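O-succinylbenzoate synthase (Thermosynechococcus elongatus BP-1, PDB 3H7V) catalyses the metal-dependent dehydration of SHCHC to 2-succinylbenzoate, a step in the phylloquinone biosynthesis of this cyanobacterium. Local coordinates at residues A[162-167]-A[191-196]. Residues are numbered along the deposited sequence; the frame is centred on the assembly and turned at random.
Sequences LRLDAN and EYVEQP. With MG (magnesium ion), chain B.
E191, near the start of its strand, forms a salt bridge with R163: the two side chains run side by side, and NE and NH2 of R163 grip the single oxygen E191 OE1 side-on, NE at 2.6 Å and each within the guanidinium plane. The NH2 of R163 also bonds to the backbone O of A293. Y192 lays its ring over the arginine's aliphatic part, a CH-pi contact with R163 CG 3.9 Å from the ring centroid, the ring and guanidinium planes only 12° apart. Y192 OH donates to E194 OE1 (3.2 Å), meeting it nearly along the C-O axis, and so ties down the oxygen that does not bind the metal. V193 turns to the other face, where V193 CG2 meets L164 CD1 at 4.3 Å against helix 172-185. The two strands and that helix form one beta-alpha-beta unit of the enolase-superfamily barrel, which carries its metal ligands at the C-terminal strand ends. There E194 N bonds to L164 O at 2.6 Å, while the E194 chain, extended beyond CG (chi2 167°), carries OE2 to magnesium at 1.9 Å. D165 OD2 binds the same ion at 2.2 Å, and D219 and three waters complete the shell. E194 O accepts from A166 N (3.1 Å), and beyond it Q195 O and P196 CA pack against the A166 methyl.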
# COMPACT_ATOMS: atom_id res chain seq x y z
N LEU A 162 6.05 -6.07 15.62
CA LEU A 162 4.62 -5.83 15.62
C LEU A 162 4.22 -4.39 15.31
O LEU A 162 4.77 -3.45 15.88
CB LEU A 162 4.03 -6.22 16.98
CG LEU A 162 2.54 -5.98 17.20
CD1 LEU A 162 1.72 -6.89 16.29
CD2 LEU A 162 2.20 -6.26 18.67
N ARG A 163 3.25 -4.24 14.41
CA ARG A 163 2.72 -2.94 14.04
C ARG A 163 1.30 -2.89 14.58
O ARG A 163 0.62 -3.92 14.62
CB ARG A 163 2.67 -2.78 12.52
CG ARG A 163 4.03 -2.83 11.85
CD ARG A 163 3.91 -3.04 10.36
NE ARG A 163 5.24 -3.11 9.75
CZ ARG A 163 5.47 -3.42 8.48
NH1 ARG A 163 4.47 -3.69 7.65
NH2 ARG A 163 6.73 -3.47 8.05
N LEU A 164 0.86 -1.72 14.99
CA LEU A 164 -0.50 -1.56 15.49
C LEU A 164 -1.18 -0.60 14.53
O LEU A 164 -0.64 0.46 14.23
CB LEU A 164 -0.51 -0.96 16.90
CG LEU A 164 0.27 -1.72 17.98
CD1 LEU A 164 0.09 -1.00 19.31
CD2 LEU A 164 -0.22 -3.16 18.08
N ASP A 165 -2.36 -0.96 14.03
CA ASP A 165 -3.04 -0.07 13.10
C ASP A 165 -4.36 0.40 13.69
O ASP A 165 -5.29 -0.39 13.87
CB ASP A 165 -3.29 -0.77 11.76
CG ASP A 165 -3.60 0.21 10.64
OD1 ASP A 165 -4.09 1.32 10.95
OD2 ASP A 165 -3.37 -0.12 9.46
N ALA A 166 -4.45 1.69 14.00
CA ALA A 166 -5.67 2.25 14.57
C ALA A 166 -6.64 2.74 13.49
O ALA A 166 -7.76 3.13 13.81
CB ALA A 166 -5.32 3.39 15.52
N ASN A 167 -6.20 2.73 12.24
CA ASN A 167 -7.03 3.18 11.12
C ASN A 167 -7.65 4.56 11.36
O ASN A 167 -8.77 4.84 10.92
CB ASN A 167 -8.14 2.16 10.84
CG ASN A 167 -7.60 0.79 10.47
OD1 ASN A 167 -7.60 -0.13 11.28
ND2 ASN A 167 -7.13 0.66 9.23
N GLU A 191 7.09 -2.01 16.15
CA GLU A 191 7.72 -1.29 15.05
C GLU A 191 7.16 0.12 14.94
O GLU A 191 7.91 1.09 14.79
CB GLU A 191 7.54 -2.04 13.73
CG GLU A 191 8.42 -1.52 12.61
CD GLU A 191 8.61 -2.52 11.48
OE1 GLU A 191 7.64 -2.80 10.75
OE2 GLU A 191 9.74 -3.04 11.33
N TYR A 192 5.84 0.24 15.00
CA TYR A 192 5.18 1.54 14.93
C TYR A 192 3.68 1.43 15.09
O TYR A 192 3.11 0.34 15.07
CB TYR A 192 5.49 2.26 13.60
CG TYR A 192 5.05 1.55 12.32
CD1 TYR A 192 6.00 1.10 11.40
CD2 TYR A 192 3.70 1.39 12.01
CE1 TYR A 192 5.61 0.52 10.19
CE2 TYR A 192 3.30 0.80 10.80
CZ TYR A 192 4.27 0.38 9.90
OH TYR A 192 3.88 -0.17 8.69
N VAL A 193 3.04 2.58 15.29
CA VAL A 193 1.59 2.64 15.40
C VAL A 193 1.18 3.32 14.10
O VAL A 193 1.64 4.42 13.79
CB VAL A 193 1.12 3.50 16.59
CG1 VAL A 193 -0.38 3.68 16.52
CG2 VAL A 193 1.50 2.81 17.89
N GLU A 194 0.35 2.65 13.32
CA GLU A 194 -0.10 3.17 12.03
C GLU A 194 -1.36 4.02 12.16
O GLU A 194 -2.35 3.58 12.74
CB GLU A 194 -0.34 2.00 11.07
CG GLU A 194 -0.33 2.36 9.58
CD GLU A 194 -0.26 1.14 8.68
OE1 GLU A 194 0.79 0.46 8.65
OE2 GLU A 194 -1.26 0.84 7.99
N GLN A 195 -1.30 5.24 11.64
CA GLN A 195 -2.41 6.19 11.63
C GLN A 195 -3.21 6.25 12.94
O GLN A 195 -4.39 5.88 12.98
CB GLN A 195 -3.35 5.86 10.46
CG GLN A 195 -4.23 7.01 9.99
CD GLN A 195 -3.46 8.08 9.25
OE1 GLN A 195 -2.64 7.79 8.37
NE2 GLN A 195 -3.71 9.34 9.59
N PRO A 196 -2.60 6.74 14.02
CA PRO A 196 -3.33 6.82 15.29
C PRO A 196 -4.54 7.75 15.25
O PRO A 196 -5.55 7.50 15.90
CB PRO A 196 -2.26 7.28 16.29
CG PRO A 196 -1.30 8.06 15.42
CD PRO A 196 -1.20 7.18 14.19
MG MG B . -3.15 1.07 7.67
O HOH W 1 -3.49 2.76 8.85
O HOH W 2 -5.20 1.14 7.23
O HOH W 3 -3.21 -0.79 6.57